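Local coordinates for uncharacterized peptidase Lmo0363 (Listeria monocytogenes, PDB 3L4E), which is probably a serine-type peptidase of the S51 (peptidase E) family, though its own substrate and activity have not been characterised, at residues D13-F18 and E54-L59; K114-E119 and V124-N129; N152-S157 and I193-K198; N189-F194 and V200-L205. One frame throughout, in Å; residues are numbered along the deposited sequence.

Contact 2 lies deepest, its centre about 5 Å from that of the chain, and joins a central strand of the main sheet to the turn that follows the presumed nucleophile. Contact 3, also buried, seals the same side of the sheet farther out, and its loop is bonded directly to the turn of contact 2. Contact 4 shares strand 191-196 with contact 3 but is a hairpin at the sheet edge, partly buried and rich in backbone bonds, with a sulfate at its end. Contact 1 is a partly buried apolar touch between two helix ends on the other side of the sheet. Its helix 15-21 also covers Phe194 of contact 4.

Contact 1. Residues D13-F18 and E54-L59; sequences DVVPLF and ESLGLL
Leu56 reaches across to Val15 and Phe18 with both of its methyls. Start at CB: it already points at the other segment but touches nothing there, and chi1 of -61° turns CG to lie opposite the carbonyl carbon. CG then comes within 4.3 Å of Val15 CG1. Beyond it the branches divide the work. CD2 meets Val15 CG1 at 3.8 Å, the two side chains reaching toward each other tip to tip. CD1 goes to the phenyl ring, where it sits at the edge, near the ring plane, 3.8 Å from Phe18 CD2. Leu58 adds a lighter touch on the same ring, Leu58 CD1 standing 4.5 Å from Phe18 CE2. No hydrogen bond crosses; this is apolar packing between the start of one helix and the end of another. Val14 is the N-cap of helix 15-21. At the other end, Gly57 has positive phi and closes helix 44-55 in a Schellman motif, which turns the chain so that Leu56 and Leu58 can both face helix 15-21. Val15 also rests on Ala52 of helix 44-55. The Phe18 ring meets those of Phe6 and Phe11 edge-to-face and lies on Leu115 and Ile117, so helix 15-21 sits on strands 4-8 and 115-119 through Phe18, with the end of helix 44-55 against its flank.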
loop_
_atom_site.group_PDB
_atom_site.type_symbol
_atom_site.label_atom_id
_atom_site.label_comp_id
_atom_site.label_asym_id
_atom_site.label_seq_id
_atom_site.Cartn_x
_atom_site.Cartn_y
_atom_site.Cartn_z
ATOM N N ASP A 13 4.607 -4.577 11.894
ATOM C CA ASP A 13 4.541 -3.900 13.192
ATOM C C ASP A 13 3.109 -3.758 13.702
ATOM O O ASP A 13 2.896 -3.394 14.863
ATOM C CB ASP A 13 5.191 -2.515 13.119
ATOM C CG ASP A 13 6.706 -2.570 13.155
ATOM O OD1 ASP A 13 7.268 -3.566 13.660
ATOM O OD2 ASP A 13 7.334 -1.597 12.694
ATOM N N VAL A 14 2.124 -4.049 12.852
ATOM C CA VAL A 14 0.723 -3.852 13.246
ATOM C C VAL A 14 -0.178 -5.048 12.937
ATOM O O VAL A 14 -1.388 -4.893 12.730
ATOM C CB VAL A 14 0.111 -2.589 12.592
ATOM C CG1 VAL A 14 0.821 -1.326 13.069
ATOM C CG2 VAL A 14 0.170 -2.680 11.063
ATOM N N VAL A 15 0.402 -6.245 12.937
ATOM C CA VAL A 15 -0.378 -7.446 12.666
ATOM C C VAL A 15 -1.637 -7.562 13.543
ATOM O O VAL A 15 -2.717 -7.858 13.023
ATOM C CB VAL A 15 0.486 -8.720 12.730
ATOM C CG1 VAL A 15 -0.379 -9.970 12.552
ATOM C CG2 VAL A 15 1.586 -8.650 11.672
ATOM N N PRO A 16 -1.519 -7.307 14.859
ATOM C CA PRO A 16 -2.739 -7.401 15.676
ATOM C C PRO A 16 -3.820 -6.388 15.287
ATOM O O PRO A 16 -4.994 -6.679 15.466
ATOM C CB PRO A 16 -2.239 -7.129 17.105
ATOM C CG PRO A 16 -0.795 -7.509 17.077
ATOM C CD PRO A 16 -0.317 -7.125 15.688
ATOM N N LEU A 17 -3.441 -5.220 14.777
ATOM C CA LEU A 17 -4.453 -4.275 14.318
ATOM C C LEU A 17 -5.160 -4.831 13.094
ATOM O O LEU A 17 -6.362 -4.636 12.921
ATOM C CB LEU A 17 -3.845 -2.904 14.014
ATOM C CG LEU A 17 -3.156 -2.237 15.211
ATOM C CD1 LEU A 17 -2.697 -0.833 14.834
ATOM C CD2 LEU A 17 -4.070 -2.192 16.441
ATOM N N PHE A 18 -4.413 -5.535 12.245
ATOM C CA PHE A 18 -5.036 -6.170 11.092
ATOM C C PHE A 18 -6.043 -7.254 11.489
ATOM O O PHE A 18 -7.138 -7.327 10.919
ATOM C CB PHE A 18 -4.018 -6.746 10.101
ATOM C CG PHE A 18 -4.661 -7.319 8.874
ATOM C CD1 PHE A 18 -5.215 -6.477 7.912
ATOM C CD2 PHE A 18 -4.753 -8.691 8.697
ATOM C CE1 PHE A 18 -5.837 -6.996 6.799
ATOM C CE2 PHE A 18 -5.365 -9.212 7.592
ATOM C CZ PHE A 18 -5.912 -8.364 6.632
ATOM N N GLU A 54 1.275 -15.115 6.232
ATOM C CA GLU A 54 1.231 -16.574 6.286
ATOM C C GLU A 54 0.974 -17.073 7.706
ATOM O O GLU A 54 0.312 -18.095 7.902
ATOM C CB GLU A 54 2.507 -17.174 5.691
ATOM C CG GLU A 54 2.561 -17.032 4.171
ATOM C CD GLU A 54 3.900 -17.384 3.574
ATOM O OE1 GLU A 54 4.864 -17.564 4.340
ATOM O OE2 GLU A 54 3.988 -17.473 2.331
ATOM N N SER A 55 1.472 -16.336 8.693
ATOM C CA SER A 55 1.261 -16.721 10.092
ATOM C C SER A 55 -0.199 -16.576 10.502
ATOM O O SER A 55 -0.602 -17.092 11.546
ATOM C CB SER A 55 2.140 -15.897 11.033
ATOM O OG SER A 55 1.565 -14.613 11.267
ATOM N N LEU A 56 -0.987 -15.874 9.689
ATOM C CA LEU A 56 -2.405 -15.672 9.974
ATOM C C LEU A 56 -3.257 -16.715 9.260
ATOM O O LEU A 56 -4.485 -16.718 9.369
ATOM C CB LEU A 56 -2.842 -14.274 9.526
ATOM C CG LEU A 56 -2.133 -13.101 10.195
ATOM C CD1 LEU A 56 -2.721 -11.809 9.646
ATOM C CD2 LEU A 56 -2.255 -13.187 11.719
ATOM N N GLY A 57 -2.600 -17.594 8.514
ATOM C CA GLY A 57 -3.299 -18.625 7.769
ATOM C C GLY A 57 -3.746 -18.189 6.387
ATOM O O GLY A 57 -4.591 -18.842 5.769
ATOM N N LEU A 58 -3.194 -17.079 5.909
ATOM C CA LEU A 58 -3.501 -16.590 4.567
ATOM C C LEU A 58 -2.642 -17.290 3.518
ATOM O O LEU A 58 -1.491 -17.652 3.782
ATOM C CB LEU A 58 -3.298 -15.074 4.489
ATOM C CG LEU A 58 -4.290 -14.277 5.329
ATOM C CD1 LEU A 58 -3.790 -12.853 5.565
ATOM C CD2 LEU A 58 -5.659 -14.279 4.671
ATOM N N LEU A 59 -3.214 -17.486 2.332
ATOM C CA LEU A 59 -2.482 -18.044 1.200
ATOM C C LEU A 59 -2.009 -16.887 0.338
ATOM O O LEU A 59 -2.823 -16.138 -0.215
ATOM C CB LEU A 59 -3.380 -18.959 0.381
ATOM C CG LEU A 59 -3.726 -20.270 1.067
ATOM C CD1 LEU A 59 -4.835 -20.984 0.310
ATOM C CD2 LEU A 59 -2.479 -21.140 1.161
#

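Contact 2. Residues K114-E119 and V124-N129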
loop_
_atom_site.group_PDB
_atom_site.type_symbol
_atom_site.label_atom_id
_atom_site.label_comp_id
_atom_site.label_asym_id
_atom_site.label_seq_id
_atom_site.Cartn_x
_atom_site.Cartn_y
_atom_site.Cartn_z
ATOM N N LYS A 114 -13.505 -5.693 -2.342
ATOM C CA LYS A 114 -12.244 -6.361 -2.017
ATOM C C LYS A 114 -11.382 -5.535 -1.069
ATOM O O LYS A 114 -11.234 -4.332 -1.250
ATOM C CB LYS A 114 -11.468 -6.655 -3.295
ATOM C CG LYS A 114 -10.375 -7.687 -3.144
ATOM C CD LYS A 114 -10.264 -8.516 -4.419
ATOM C CE LYS A 114 -11.519 -9.338 -4.638
ATOM N NZ LYS A 114 -11.442 -10.172 -5.870
ATOM N N LEU A 115 -10.826 -6.188 -0.050
ATOM C CA LEU A 115 -9.953 -5.528 0.916
ATOM C C LEU A 115 -8.588 -5.208 0.318
ATOM O O LEU A 115 -7.916 -6.090 -0.223
ATOM C CB LEU A 115 -9.777 -6.405 2.158
ATOM C CG LEU A 115 -8.746 -5.939 3.190
ATOM C CD1 LEU A 115 -9.118 -4.574 3.748
ATOM C CD2 LEU A 115 -8.598 -6.961 4.313
ATOM N N TYR A 116 -8.186 -3.945 0.440
ATOM C CA TYR A 116 -6.882 -3.464 -0.004
ATOM C C TYR A 116 -5.998 -3.158 1.201
ATOM O O TYR A 116 -6.383 -2.370 2.079
ATOM C CB TYR A 116 -7.058 -2.206 -0.863
ATOM C CG TYR A 116 -5.762 -1.583 -1.345
ATOM C CD1 TYR A 116 -5.194 -1.956 -2.563
ATOM C CD2 TYR A 116 -5.108 -0.612 -0.589
ATOM C CE1 TYR A 116 -4.012 -1.397 -3.005
ATOM C CE2 TYR A 116 -3.915 -0.040 -1.027
ATOM C CZ TYR A 116 -3.380 -0.433 -2.246
ATOM O OH TYR A 116 -2.200 0.104 -2.706
ATOM N N ILE A 117 -4.831 -3.794 1.249
ATOM C CA ILE A 117 -3.855 -3.546 2.304
ATOM C C ILE A 117 -2.682 -2.809 1.676
ATOM O O ILE A 117 -2.036 -3.321 0.753
ATOM C CB ILE A 117 -3.343 -4.847 2.935
ATOM C CG1 ILE A 117 -4.504 -5.687 3.483
ATOM C CG2 ILE A 117 -2.296 -4.537 4.021
ATOM C CD1 ILE A 117 -4.116 -7.144 3.725
ATOM N N GLY A 118 -2.432 -1.591 2.139
ATOM C CA GLY A 118 -1.366 -0.786 1.566
ATOM C C GLY A 118 -0.295 -0.431 2.569
ATOM O O GLY A 118 -0.584 0.233 3.570
ATOM N N GLU A 119 0.936 -0.862 2.298
ATOM C CA GLU A 119 2.062 -0.606 3.190
ATOM C C GLU A 119 2.996 0.450 2.625
ATOM O O GLU A 119 3.544 0.275 1.534
ATOM C CB GLU A 119 2.868 -1.879 3.403
ATOM C CG GLU A 119 4.134 -1.656 4.216
ATOM C CD GLU A 119 4.953 -2.917 4.333
ATOM O OE1 GLU A 119 4.966 -3.497 5.428
ATOM O OE2 GLU A 119 5.563 -3.345 3.331
ATOM N N VAL A 124 0.648 5.268 0.238
ATOM C CA VAL A 124 0.794 6.572 -0.388
ATOM C C VAL A 124 -0.014 6.651 -1.691
ATOM O O VAL A 124 -0.620 7.692 -1.984
ATOM C CB VAL A 124 2.286 6.931 -0.613
ATOM C CG1 VAL A 124 2.434 8.216 -1.431
ATOM C CG2 VAL A 124 3.003 7.069 0.720
ATOM N N ILE A 125 -0.043 5.567 -2.474
ATOM C CA ILE A 125 -0.774 5.621 -3.753
ATOM C C ILE A 125 -2.302 5.706 -3.619
ATOM O O ILE A 125 -2.997 5.897 -4.623
ATOM C CB ILE A 125 -0.398 4.468 -4.738
ATOM C CG1 ILE A 125 -0.772 3.105 -4.158
ATOM C CG2 ILE A 125 1.073 4.522 -5.113
ATOM C CD1 ILE A 125 -0.721 1.996 -5.204
ATOM N N THR A 126 -2.832 5.578 -2.403
ATOM C CA THR A 126 -4.271 5.788 -2.202
ATOM C C THR A 126 -4.643 7.274 -2.220
ATOM O O THR A 126 -5.811 7.618 -2.358
ATOM C CB THR A 126 -4.801 5.171 -0.888
ATOM O OG1 THR A 126 -4.239 5.860 0.236
ATOM C CG2 THR A 126 -4.477 3.688 -0.798
ATOM N N SER A 127 -3.643 8.145 -2.086
ATOM C CA SER A 127 -3.860 9.593 -2.083
ATOM C C SER A 127 -4.195 10.132 -3.468
ATOM O O SER A 127 -4.086 9.421 -4.466
ATOM C CB SER A 127 -2.608 10.301 -1.573
ATOM O OG SER A 127 -1.571 10.242 -2.542
ATOM N N PRO A 128 -4.603 11.404 -3.537
ATOM C CA PRO A 128 -4.869 12.000 -4.854
ATOM C C PRO A 128 -3.620 12.118 -5.727
ATOM O O PRO A 128 -3.723 12.006 -6.943
ATOM C CB PRO A 128 -5.391 13.400 -4.503
ATOM C CG PRO A 128 -5.925 13.264 -3.098
ATOM C CD PRO A 128 -5.004 12.293 -2.430
ATOM N N ASN A 129 -2.460 12.347 -5.121
ATOM C CA ASN A 129 -1.248 12.669 -5.877
ATOM C C ASN A 129 -0.019 12.438 -5.003
ATOM O O ASN A 129 0.012 12.866 -3.848
ATOM C CB ASN A 129 -1.314 14.125 -6.371
ATOM C CG ASN A 129 -0.039 14.576 -7.061
ATOM O OD1 ASN A 129 0.975 14.825 -6.409
ATOM N ND2 ASN A 129 -0.088 14.697 -8.385
#
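With chi1 at 178° Tyr116 swings its ring away from strand 115-119 and toward the turn at Val124-Ser127, where Ile125 and Thr126 receive it. Ile125 answers with chi1 of 63°, which places CG1 in the crowded position between backbone N and carbonyl carbon and sends CD1 to the phenol end of the tyrosine. The setting resembles a nucleophile elbow: Gly118 and Gly122 flank Ser120, assigned by similarity to the charge relay system, in a Gly-x-Ser-x-Gly sequence between the strand and the short helix 121-124. Contact 2 thus bridges the strand before that serine and the chain just after the helix.

The tyrosine and isoleucine side chains cross at about a right angle, with Tyr116 OH 3.5 Å from Ile125 CD1. This is a van der Waals contact; the hydroxyl has its polar partner in Gly122 O, so the phenol ties back to the elbow as well. Thr126 turns its methyl to the ring, CG2 lying 3.8 Å from Tyr116 CE2, while its OG1 bonds to Ala123 O. The ring also lies against its own strand at Gly118, whose CA is 3.7 Å from Tyr116 CE2. Ile125 continues onto Thr90, Leu93 and Leu97 of helix 90-100, and Thr126 onto Leu7 of strand 4-8. Closing the type I turn, Val124 O takes two donors from one residue: Ser127 N at 3.1 Å, and Ser127 OG, which bonds at 2.8 Å with a C=O...donor angle of 170°.

Contact 3. Residues N152-S157 and I193-K198; sequences NLVDFS and IFIRGK
Val154, which packs on Ile195, is tied to Thr126 O, an acceptor for the backbone N-H groups of both Leu153 and Val154. The shorter of the two bonds comes from Leu153 N. That grip fixes the loop 152-157 on the turn of contact 2, and from this base its side chains reach strand 191-196 without any polar bond of their own.

Ile195 CD1 is where the contact converges. It touches Phe156 CZ at 3.8 Å, at the edge of the ring and near its plane, and Val154 CG1 at 4.1 Å. The isoleucine and the phenylalanine come from opposite directions, whereas Val154 crosses Ile195 at a slant. Ile193, two residues back on the same face of the strand, adds its own CD1, which lies 4.0 Å from Phe156 CE1. Two isoleucine ends thus meet the CE1-CZ side of the ring, Ile195 CD1 at the edge.

Val154, two residues earlier in the loop, also packs on the ring. Chi1 of Phe156, 61°, folds CG between backbone N and carbonyl carbon, and Val154 CG2 then stands 3.7 Å above the ring plane, over its centre. The two valine methyls have separate jobs, CG2 covering the ring and CG1 packing on the strand.

Farther out, Phe156 and Ile195 both touch Val200 of strand 199-204, and the Phe156 ring meets that of Tyr185 from strand 184-186. The loop thus roofs one face of the hairpin; on the other, Phe194 packs on Phe21 of helix 15-21.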
loop_
_atom_site.group_PDB
_atom_site.type_symbol
_atom_site.label_atom_id
_atom_site.label_comp_id
_atom_site.label_asym_id
_atom_site.label_seq_id
_atom_site.Cartn_x
_atom_site.Cartn_y
_atom_site.Cartn_z
ATOM N N ASN A 152 -6.430 8.023 -5.703
ATOM C CA ASN A 152 -7.422 9.005 -5.288
ATOM C C ASN A 152 -8.604 8.325 -4.596
ATOM O O ASN A 152 -9.761 8.699 -4.795
ATOM C CB ASN A 152 -7.898 9.802 -6.508
ATOM C CG ASN A 152 -8.651 11.057 -6.129
ATOM O OD1 ASN A 152 -8.455 11.613 -5.049
ATOM N ND2 ASN A 152 -9.515 11.516 -7.023
ATOM N N LEU A 153 -8.302 7.306 -3.794
ATOM C CA LEU A 153 -9.321 6.591 -3.035
ATOM C C LEU A 153 -9.778 7.387 -1.829
ATOM O O LEU A 153 -10.920 7.272 -1.401
ATOM C CB LEU A 153 -8.782 5.241 -2.556
ATOM C CG LEU A 153 -8.756 4.123 -3.589
ATOM C CD1 LEU A 153 -7.690 3.104 -3.245
ATOM C CD2 LEU A 153 -10.128 3.473 -3.682
ATOM N N VAL A 154 -8.867 8.174 -1.269
ATOM C CA VAL A 154 -9.182 9.008 -0.123
ATOM C C VAL A 154 -8.715 10.424 -0.408
ATOM O O VAL A 154 -7.819 10.645 -1.223
ATOM C CB VAL A 154 -8.535 8.489 1.178
ATOM C CG1 VAL A 154 -9.168 7.160 1.602
ATOM C CG2 VAL A 154 -7.031 8.349 1.014
ATOM N N ASP A 155 -9.328 11.387 0.258
ATOM C CA ASP A 155 -8.980 12.776 0.017
ATOM C C ASP A 155 -7.667 13.123 0.704
ATOM O O ASP A 155 -7.028 14.119 0.377
ATOM C CB ASP A 155 -10.103 13.701 0.488
ATOM C CG ASP A 155 -11.375 13.542 -0.329
ATOM O OD1 ASP A 155 -11.319 12.927 -1.418
ATOM O OD2 ASP A 155 -12.434 14.040 0.114
ATOM N N PHE A 156 -7.251 12.285 1.649
ATOM C CA PHE A 156 -6.042 12.572 2.415
ATOM C C PHE A 156 -4.772 11.911 1.871
ATOM O O PHE A 156 -4.833 10.938 1.105
ATOM C CB PHE A 156 -6.239 12.264 3.908
ATOM C CG PHE A 156 -6.553 10.817 4.210
ATOM C CD1 PHE A 156 -5.534 9.885 4.355
ATOM C CD2 PHE A 156 -7.864 10.397 4.373
ATOM C CE1 PHE A 156 -5.818 8.562 4.656
ATOM C CE2 PHE A 156 -8.156 9.068 4.670
ATOM C CZ PHE A 156 -7.129 8.151 4.804
ATOM N N SER A 157 -3.625 12.457 2.278
ATOM C CA SER A 157 -2.318 12.002 1.808
ATOM C C SER A 157 -1.524 11.334 2.927
ATOM O O SER A 157 -0.897 12.006 3.753
ATOM C CB SER A 157 -1.522 13.179 1.235
ATOM O OG SER A 157 -2.218 13.786 0.163
ATOM N N ILE A 193 -4.430 2.750 9.617
ATOM C CA ILE A 193 -5.691 3.435 9.346
ATOM C C ILE A 193 -6.697 2.401 8.852
ATOM O O ILE A 193 -6.450 1.715 7.841
ATOM C CB ILE A 193 -5.553 4.558 8.287
ATOM C CG1 ILE A 193 -4.328 5.439 8.570
ATOM C CG2 ILE A 193 -6.830 5.399 8.253
ATOM C CD1 ILE A 193 -4.007 6.415 7.448
ATOM N N PHE A 194 -7.799 2.276 9.591
ATOM C CA PHE A 194 -8.904 1.390 9.251
ATOM C C PHE A 194 -9.881 2.197 8.416
ATOM O O PHE A 194 -10.403 3.223 8.882
ATOM C CB PHE A 194 -9.680 0.963 10.505
ATOM C CG PHE A 194 -8.939 0.039 11.448
ATOM C CD1 PHE A 194 -7.593 -0.235 11.315
ATOM C CD2 PHE A 194 -9.628 -0.539 12.508
ATOM C CE1 PHE A 194 -6.955 -1.085 12.213
ATOM C CE2 PHE A 194 -8.994 -1.379 13.397
ATOM C CZ PHE A 194 -7.656 -1.653 13.245
ATOM N N ILE A 195 -10.152 1.739 7.202
ATOM C CA ILE A 195 -11.118 2.417 6.348
ATOM C C ILE A 195 -12.218 1.468 5.885
ATOM O O ILE A 195 -11.960 0.479 5.195
ATOM C CB ILE A 195 -10.437 3.084 5.137
ATOM C CG1 ILE A 195 -9.467 4.160 5.623
ATOM C CG2 ILE A 195 -11.491 3.688 4.207
ATOM C CD1 ILE A 195 -8.395 4.542 4.640
ATOM N N ARG A 196 -13.441 1.775 6.304
ATOM C CA ARG A 196 -14.635 1.054 5.890
ATOM C C ARG A 196 -15.643 2.078 5.377
ATOM O O ARG A 196 -16.372 2.700 6.155
ATOM C CB ARG A 196 -15.231 0.271 7.063
ATOM C CG ARG A 196 -14.296 -0.772 7.677
ATOM C CD ARG A 196 -14.349 -2.091 6.915
ATOM N NE ARG A 196 -13.717 -3.196 7.644
ATOM C CZ ARG A 196 -13.283 -4.313 7.068
ATOM N NH1 ARG A 196 -13.409 -4.471 5.756
ATOM N NH2 ARG A 196 -12.722 -5.271 7.798
ATOM N N GLY A 197 -15.658 2.272 4.066
ATOM C CA GLY A 197 -16.472 3.315 3.473
ATOM C C GLY A 197 -16.029 4.685 3.945
ATOM O O GLY A 197 -14.855 5.046 3.815
ATOM N N LYS A 198 -16.970 5.445 4.500
ATOM C CA LYS A 198 -16.673 6.770 5.028
ATOM C C LYS A 198 -16.103 6.713 6.442
ATOM O O LYS A 198 -15.709 7.738 6.990
ATOM C CB LYS A 198 -17.924 7.652 5.014
ATOM C CG LYS A 198 -18.399 8.049 3.627
ATOM C CD LYS A 198 -19.595 8.986 3.711
ATOM C CE LYS A 198 -20.157 9.297 2.332
ATOM N NZ LYS A 198 -21.302 10.253 2.406
#

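Contact 4. Residues N189-F194 and V200-L205. With SO4 (sulfate ion), chain B.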
loop_
_atom_site.group_PDB
_atom_site.type_symbol
_atom_site.label_atom_id
_atom_site.label_comp_id
_atom_site.label_asym_id
_atom_site.label_seq_id
_atom_site.Cartn_x
_atom_site.Cartn_y
_atom_site.Cartn_z
ATOM N N ASN A 189 5.078 4.075 12.570
ATOM C CA ASN A 189 5.284 2.650 12.301
ATOM C C ASN A 189 4.303 1.722 13.020
ATOM O O ASN A 189 3.996 0.634 12.531
ATOM C CB ASN A 189 6.716 2.232 12.623
ATOM C CG ASN A 189 7.714 2.741 11.609
ATOM O OD1 ASN A 189 8.889 2.943 11.927
ATOM N ND2 ASN A 189 7.254 2.964 10.383
ATOM N N HIS A 190 3.806 2.146 14.174
ATOM C CA HIS A 190 2.879 1.294 14.919
ATOM C C HIS A 190 1.433 1.778 14.867
ATOM O O HIS A 190 0.610 1.394 15.696
ATOM C CB HIS A 190 3.369 1.088 16.349
ATOM C CG HIS A 190 4.654 0.326 16.426
ATOM N ND1 HIS A 190 5.885 0.926 16.279
ATOM C CD2 HIS A 190 4.896 -0.994 16.598
ATOM C CE1 HIS A 190 6.833 0.012 16.380
ATOM N NE2 HIS A 190 6.260 -1.161 16.579
ATOM N N GLU A 191 1.130 2.604 13.869
ATOM C CA GLU A 191 -0.240 3.036 13.603
ATOM C C GLU A 191 -0.759 2.419 12.308
ATOM O O GLU A 191 0.002 2.161 11.377
ATOM C CB GLU A 191 -0.324 4.569 13.490
ATOM C CG GLU A 191 -0.382 5.318 14.828
ATOM C CD GLU A 191 -0.370 6.835 14.652
ATOM O OE1 GLU A 191 0.288 7.313 13.703
ATOM O OE2 GLU A 191 -1.004 7.546 15.464
ATOM N N ALA A 192 -2.065 2.183 12.255
ATOM C CA ALA A 192 -2.714 1.771 11.021
ATOM C C ALA A 192 -3.972 2.605 10.857
ATOM O O ALA A 192 -4.502 3.132 11.840
ATOM C CB ALA A 192 -3.041 0.284 11.050
ATOM N N ILE A 193 -4.430 2.750 9.617
ATOM C CA ILE A 193 -5.691 3.435 9.346
ATOM C C ILE A 193 -6.697 2.401 8.852
ATOM O O ILE A 193 -6.450 1.715 7.841
ATOM C CB ILE A 193 -5.553 4.558 8.287
ATOM C CG1 ILE A 193 -4.328 5.439 8.570
ATOM C CG2 ILE A 193 -6.830 5.399 8.253
ATOM C CD1 ILE A 193 -4.007 6.415 7.448
ATOM N N PHE A 194 -7.799 2.276 9.591
ATOM C CA PHE A 194 -8.904 1.390 9.251
ATOM C C PHE A 194 -9.881 2.197 8.416
ATOM O O PHE A 194 -10.403 3.223 8.882
ATOM C CB PHE A 194 -9.680 0.963 10.505
ATOM C CG PHE A 194 -8.939 0.039 11.448
ATOM C CD1 PHE A 194 -7.593 -0.235 11.315
ATOM C CD2 PHE A 194 -9.628 -0.539 12.508
ATOM C CE1 PHE A 194 -6.955 -1.085 12.213
ATOM C CE2 PHE A 194 -8.994 -1.379 13.397
ATOM C CZ PHE A 194 -7.656 -1.653 13.245
ATOM N N VAL A 200 -13.344 6.234 8.832
ATOM C CA VAL A 200 -11.879 6.268 8.845
ATOM C C VAL A 200 -11.362 6.428 10.274
ATOM O O VAL A 200 -11.649 7.428 10.951
ATOM C CB VAL A 200 -11.350 7.439 7.982
ATOM C CG1 VAL A 200 -9.824 7.507 8.010
ATOM C CG2 VAL A 200 -11.854 7.316 6.553
ATOM N N ILE A 201 -10.600 5.442 10.734
ATOM C CA ILE A 201 -10.165 5.405 12.127
ATOM C C ILE A 201 -8.687 5.051 12.229
ATOM O O ILE A 201 -8.247 4.037 11.690
ATOM C CB ILE A 201 -10.965 4.360 12.926
ATOM C CG1 ILE A 201 -12.471 4.607 12.783
ATOM C CG2 ILE A 201 -10.566 4.398 14.390
ATOM C CD1 ILE A 201 -13.344 3.469 13.276
ATOM N N THR A 202 -7.921 5.885 12.918
ATOM C CA THR A 202 -6.541 5.545 13.227
ATOM C C THR A 202 -6.489 4.729 14.513
ATOM O O THR A 202 -7.165 5.053 15.499
ATOM C CB THR A 202 -5.664 6.799 13.393
ATOM O OG1 THR A 202 -5.620 7.514 12.152
ATOM C CG2 THR A 202 -4.242 6.408 13.789
ATOM N N LYS A 203 -5.688 3.667 14.489
ATOM C CA LYS A 203 -5.436 2.841 15.663
ATOM C C LYS A 203 -3.937 2.720 15.881
ATOM O O LYS A 203 -3.164 2.694 14.919
ATOM C CB LYS A 203 -6.027 1.449 15.460
ATOM C CG LYS A 203 -7.544 1.419 15.362
ATOM C CD LYS A 203 -8.177 1.692 16.708
ATOM C CE LYS A 203 -9.693 1.714 16.617
ATOM N NZ LYS A 203 -10.300 2.273 17.858
ATOM N N ARG A 204 -3.522 2.619 17.136
ATOM C CA ARG A 204 -2.109 2.495 17.460
ATOM C C ARG A 204 -1.900 1.292 18.354
ATOM O O ARG A 204 -2.674 1.062 19.280
ATOM C CB ARG A 204 -1.578 3.756 18.150
ATOM C CG ARG A 204 -0.112 3.646 18.548
ATOM C CD ARG A 204 0.497 4.977 18.985
ATOM N NE ARG A 204 1.937 4.840 19.187
ATOM C CZ ARG A 204 2.530 4.781 20.376
ATOM N NH1 ARG A 204 3.849 4.646 20.454
ATOM N NH2 ARG A 204 1.813 4.872 21.491
ATOM N N LEU A 205 -0.850 0.534 18.059
ATOM C CA LEU A 205 -0.489 -0.635 18.840
ATOM C C LEU A 205 0.528 -0.210 19.885
ATOM O O LEU A 205 1.626 0.237 19.547
ATOM C CB LEU A 205 0.099 -1.705 17.921
ATOM C CG LEU A 205 0.435 -3.054 18.549
ATOM C CD1 LEU A 205 -0.772 -3.599 19.285
ATOM C CD2 LEU A 205 0.882 -4.006 17.459
HETATM S S SO4 B . 5.471 4.494 16.971
HETATM O O1 SO4 B . 6.031 3.617 15.945
HETATM O O2 SO4 B . 5.749 3.931 18.293
HETATM O O3 SO4 B . 6.048 5.827 16.857
HETATM O O4 SO4 B . 4.024 4.582 16.792
#
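Backbone bonds come first, since strands 191-196 and 199-204 form an antiparallel beta hairpin. Ala192 pairs with Lys203, and Phe194 with Ile201, as hydrogen-bonded pairs; Phe194 N to Ile201 O measures 2.8 Å. Leu205 N to His190 O, at 2.9 Å, extends the pairing past the strand ends. Between them, the non-hydrogen-bonded pairs Glu191-Arg204 and Ile193-Thr202 add CA-H...O contacts, such as Glu191 CA to Lys203 O at 3.2 Å.

In the side-chain packing, chi1 of -65° lays Lys203 CG over the face of the Phe194 ring, a CH-pi contact 3.8 Å from the centroid, and the bend at chi2 leads the rest of the chain away. Ile193 CG2 and Val200 CG1 lie side by side, 3.7 Å apart.

The His190-Arg204 end holds a sulfate, probably from the crystallisation liquor. His190 ND1 donates in the ring plane to sulfate O1 at 2.7 Å, nearly straight (170°). Arg204 uses two nitrogens at its guanidinium edge: NE bonds to O4, and NH1 to O2 at 3.0 Å. Ser188 OG and Asn164 ND2 also bond to the anion, and neighbouring Asn189 bonds through ND2 to ND1 of His161, a charge relay residue by similarity.

Strand 199-204 is the outermost strand on this side; Ile193 is joined by backbone hydrogen bonding to Leu7 of strand 4-8, while helix 15-21 covers Ala192 and Phe194 through Leu17.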